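Local coordinates for core protein P7 (Pseudomonas phage phi12, PDB 2Q82), which is a structural protein of the phage core and, as in related cystoviruses, probably helps the viral polymerase complex to assemble and to package its RNA, at residues M112-V115 with L116-A120; Q95-A98 with L99-A102. One frame throughout, in Å; residues are numbered along the deposited sequence.

Contact 1: M112-V115 with L116-A120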
# COMPACT_ATOMS: atom_id res chain seq x y z
N MSE A 112 -16.11 16.44 5.65
CA MSE A 112 -15.04 17.21 5.05
C MSE A 112 -15.18 18.69 5.37
O MSE A 112 -14.21 19.42 5.41
CB MSE A 112 -15.03 17.03 3.55
CG MSE A 112 -13.83 17.69 2.89
SE MSE A 112 -12.24 16.55 3.09
CE MSE A 112 -10.78 17.84 3.30
N VAL A 113 -16.42 19.13 5.57
CA VAL A 113 -16.67 20.53 5.89
C VAL A 113 -16.01 20.88 7.24
O VAL A 113 -15.41 21.93 7.40
CB VAL A 113 -18.16 20.80 5.95
CG1 VAL A 113 -18.42 22.19 6.48
CG2 VAL A 113 -18.75 20.63 4.56
N ARG A 114 -16.16 19.97 8.19
CA ARG A 114 -15.56 20.19 9.49
C ARG A 114 -14.06 20.18 9.35
O ARG A 114 -13.39 21.02 9.95
CB ARG A 114 -16.02 19.08 10.44
CG ARG A 114 -15.19 18.94 11.69
CD ARG A 114 -15.76 19.65 12.86
NE ARG A 114 -16.27 20.96 12.51
CZ ARG A 114 -15.72 22.09 12.93
NH1 ARG A 114 -14.65 22.05 13.71
NH2 ARG A 114 -16.25 23.26 12.58
N VAL A 115 -13.51 19.27 8.56
CA VAL A 115 -12.07 19.21 8.36
C VAL A 115 -11.54 20.53 7.78
O VAL A 115 -10.58 21.10 8.28
CB VAL A 115 -11.72 18.07 7.38
CG1 VAL A 115 -10.27 18.16 6.95
CG2 VAL A 115 -11.98 16.73 8.05
N LEU A 116 -12.19 21.00 6.72
CA LEU A 116 -11.76 22.24 6.09
C LEU A 116 -11.88 23.43 7.03
O LEU A 116 -11.03 24.31 7.04
CB LEU A 116 -12.60 22.48 4.84
CG LEU A 116 -12.28 21.46 3.74
CD1 LEU A 116 -13.30 21.57 2.63
CD2 LEU A 116 -10.88 21.70 3.20
N ASN A 117 -12.96 23.45 7.81
CA ASN A 117 -13.19 24.51 8.77
C ASN A 117 -12.01 24.60 9.72
O ASN A 117 -11.45 25.67 9.94
CB ASN A 117 -14.44 24.21 9.60
CG ASN A 117 -15.72 24.55 8.88
OD1 ASN A 117 -16.81 24.29 9.40
ND2 ASN A 117 -15.62 25.12 7.69
N ASP A 118 -11.64 23.47 10.29
CA ASP A 118 -10.54 23.42 11.24
C ASP A 118 -9.24 23.95 10.66
O ASP A 118 -8.54 24.74 11.29
CB ASP A 118 -10.31 21.99 11.73
CG ASP A 118 -11.43 21.51 12.63
OD1 ASP A 118 -12.04 22.36 13.31
OD2 ASP A 118 -11.67 20.29 12.67
N ILE A 119 -8.92 23.51 9.46
CA ILE A 119 -7.68 23.94 8.83
C ILE A 119 -7.71 25.42 8.50
O ILE A 119 -6.71 26.11 8.66
CB ILE A 119 -7.43 23.14 7.55
CG1 ILE A 119 -7.22 21.66 7.91
CG2 ILE A 119 -6.23 23.70 6.82
CD1 ILE A 119 -7.28 20.70 6.74
N ALA A 120 -8.86 25.91 8.05
CA ALA A 120 -8.98 27.32 7.72
C ALA A 120 -8.88 28.15 8.98
O ALA A 120 -8.22 29.18 9.01
CB ALA A 120 -10.30 27.59 7.02
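Arg114 and Asp118, one helical turn apart, supply the charged part of this contact. NH1 of Arg114 meets OD1 of Asp118 in a salt bridge of 2.7 Å, the two side chains converging at a slant with their guanidinium and carboxylate planes 77° apart. The pairing is thus made by one nitrogen and one oxygen, without the paired, two-point contact that coplanar groups allow. The arginine chain bends at chi2 (96°) and chi3, which turns the guanidinium forward, toward the next turn and Asp118. Asn117 lies under the same group: its CB covers one face of the guanidinium, 3.6 Å from NH2 of Arg114, and the amide plane is steeply inclined to it.

Main-chain bonds form the second kind of interaction. The carbonyls of Met112, Val113, Arg114 and Val115 accept from the amides of Leu116, Asn117, Asp118 and Ile119 in the i to i+4 pattern of an alpha-helix, here the first turns of helix 112-127, which follows directly on strand 109-111 at one side of the parallel sheet. Helix 15-23 packs against this part: Asp118 also forms a salt bridge through OD1 with Arg18 and a hydrogen bond through OD2 with Tyr22. Held by three partners, its buried carboxylate is probably stabilised in the charged form.

Apolar side chains make up the third group. CE of the selenomethionine Met112 lies 3.9 Å from CD2 of Leu116, while CG of Met112 lies at the same distance from CD1 of Leu116, so both leucine methyls are touched. Val115 and Ile119 run alongside each other in the same direction. Val115 sets CG1 anti to its own nitrogen (chi1 169°), and this methyl is 3.9 Å from Ile119 CD1.

Contact 2: Q95-A98 with L99-A102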
# COMPACT_ATOMS: atom_id res chain seq x y z
N GLN A 95 -20.71 11.94 -5.07
CA GLN A 95 -21.67 10.94 -5.54
C GLN A 95 -21.12 9.60 -5.11
O GLN A 95 -20.45 8.91 -5.89
CB GLN A 95 -21.78 10.91 -7.05
CG GLN A 95 -22.05 12.24 -7.64
CD GLN A 95 -22.34 12.14 -9.11
OE1 GLN A 95 -21.45 11.87 -9.92
NE2 GLN A 95 -23.60 12.35 -9.47
N PRO A 96 -21.39 9.22 -3.87
CA PRO A 96 -20.93 7.97 -3.28
C PRO A 96 -21.19 6.69 -4.02
O PRO A 96 -22.26 6.48 -4.61
CB PRO A 96 -21.63 7.93 -1.93
CG PRO A 96 -21.87 9.34 -1.61
CD PRO A 96 -22.23 9.96 -2.93
N SER A 97 -20.20 5.82 -3.95
CA SER A 97 -20.28 4.50 -4.53
C SER A 97 -20.81 3.63 -3.42
O SER A 97 -20.23 3.56 -2.34
CB SER A 97 -18.90 3.99 -4.93
OG SER A 97 -18.88 2.57 -4.91
N ALA A 98 -21.93 2.97 -3.68
CA ALA A 98 -22.54 2.11 -2.69
C ALA A 98 -21.60 0.96 -2.32
O ALA A 98 -21.58 0.51 -1.18
CB ALA A 98 -23.84 1.56 -3.22
N LEU A 99 -20.84 0.49 -3.29
CA LEU A 99 -19.91 -0.60 -3.06
C LEU A 99 -18.82 -0.14 -2.10
O LEU A 99 -18.55 -0.80 -1.09
CB LEU A 99 -19.30 -1.05 -4.38
CG LEU A 99 -18.19 -2.10 -4.27
CD1 LEU A 99 -18.73 -3.36 -3.64
CD2 LEU A 99 -17.65 -2.41 -5.65
N VAL A 100 -18.19 0.98 -2.41
CA VAL A 100 -17.14 1.50 -1.55
C VAL A 100 -17.69 1.79 -0.16
O VAL A 100 -17.09 1.43 0.85
CB VAL A 100 -16.51 2.77 -2.15
CG1 VAL A 100 -15.58 3.43 -1.15
CG2 VAL A 100 -15.73 2.40 -3.41
N ASP A 101 -18.84 2.45 -0.09
CA ASP A 101 -19.41 2.76 1.21
C ASP A 101 -19.59 1.51 2.06
O ASP A 101 -19.35 1.52 3.26
CB ASP A 101 -20.77 3.42 1.07
CG ASP A 101 -20.68 4.83 0.53
OD1 ASP A 101 -19.56 5.36 0.39
OD2 ASP A 101 -21.75 5.39 0.27
N ALA A 102 -20.05 0.43 1.43
CA ALA A 102 -20.28 -0.81 2.15
C ALA A 102 -18.95 -1.37 2.63
O ALA A 102 -18.82 -1.81 3.77
CB ALA A 102 -20.97 -1.81 1.25
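Ser97 meets Val100 at the start of helix 98-103, where the serine occupies the N-cap position. Its OG accepts the amide of Val100 at 3.0 Å in an almost perfectly straight bond, the angle at the hydrogen being 177°. The torsion that brings the hydroxyl there swings OG to the far side of CB from the serine nitrogen (chi1 153°), so that it reaches over the opening turn. The same oxygen is hydrogen-bonded to Asp65 OD1, which ties the cap to a neighbouring loop.

This is the close-packed part of the contact. CG2 of Val100 sits 3.5 Å from Ser97 OG, and both residues are buried. Ser97 O accepts the N-H of Asp101 at 2.9 Å, while Asp101 OD1 is hydrogen-bonded to Ser30 OG. That oxygen is also hydrogen-bonded to Ser97 N, so a single residue of strand 25-30 links the cap to the helix.

The other side is looser. Pro96 is exposed and offers only CB, 3.4 Å from Asp101 OD2, a light touch of a ring carbon on a carboxylate. The hydrogen bond from Ala102 N to Ala98 O (3.0 Å) is regular; it is the side chains that are exposed here. The methyl of Ala102 comes within 3.4 Å of the same carbonyl oxygen.

Because Ser97 OG takes up the N-H of Val100, which has no helical carbonyl one turn before it, the chemistry implies a helix start favoured by capping and, probably, by the Asp101 carboxylate lying near the positive end of the helix dipole.

Both contacts are local and partly buried, and both lie near the start of a helix: contact 1 within the first turns of the long helix 112-127, contact 2 across the cap where a loop passes into the short helix 98-103. Their centres are 23 Å apart and they do not touch; strand 109-111 separates the two helices along the chain. Contact 1 combines an apolar side with a charged pair whose aspartate also bonds to helix 15-23. Contact 2 has little apolar packing and relies on a capping hydroxyl and a carboxylate tied to strand 25-30. In contact 1 Met112, Val115 and Asp118 are buried while Val113 and Arg114 are exposed; in contact 2 only Ser97 and Val100 are buried.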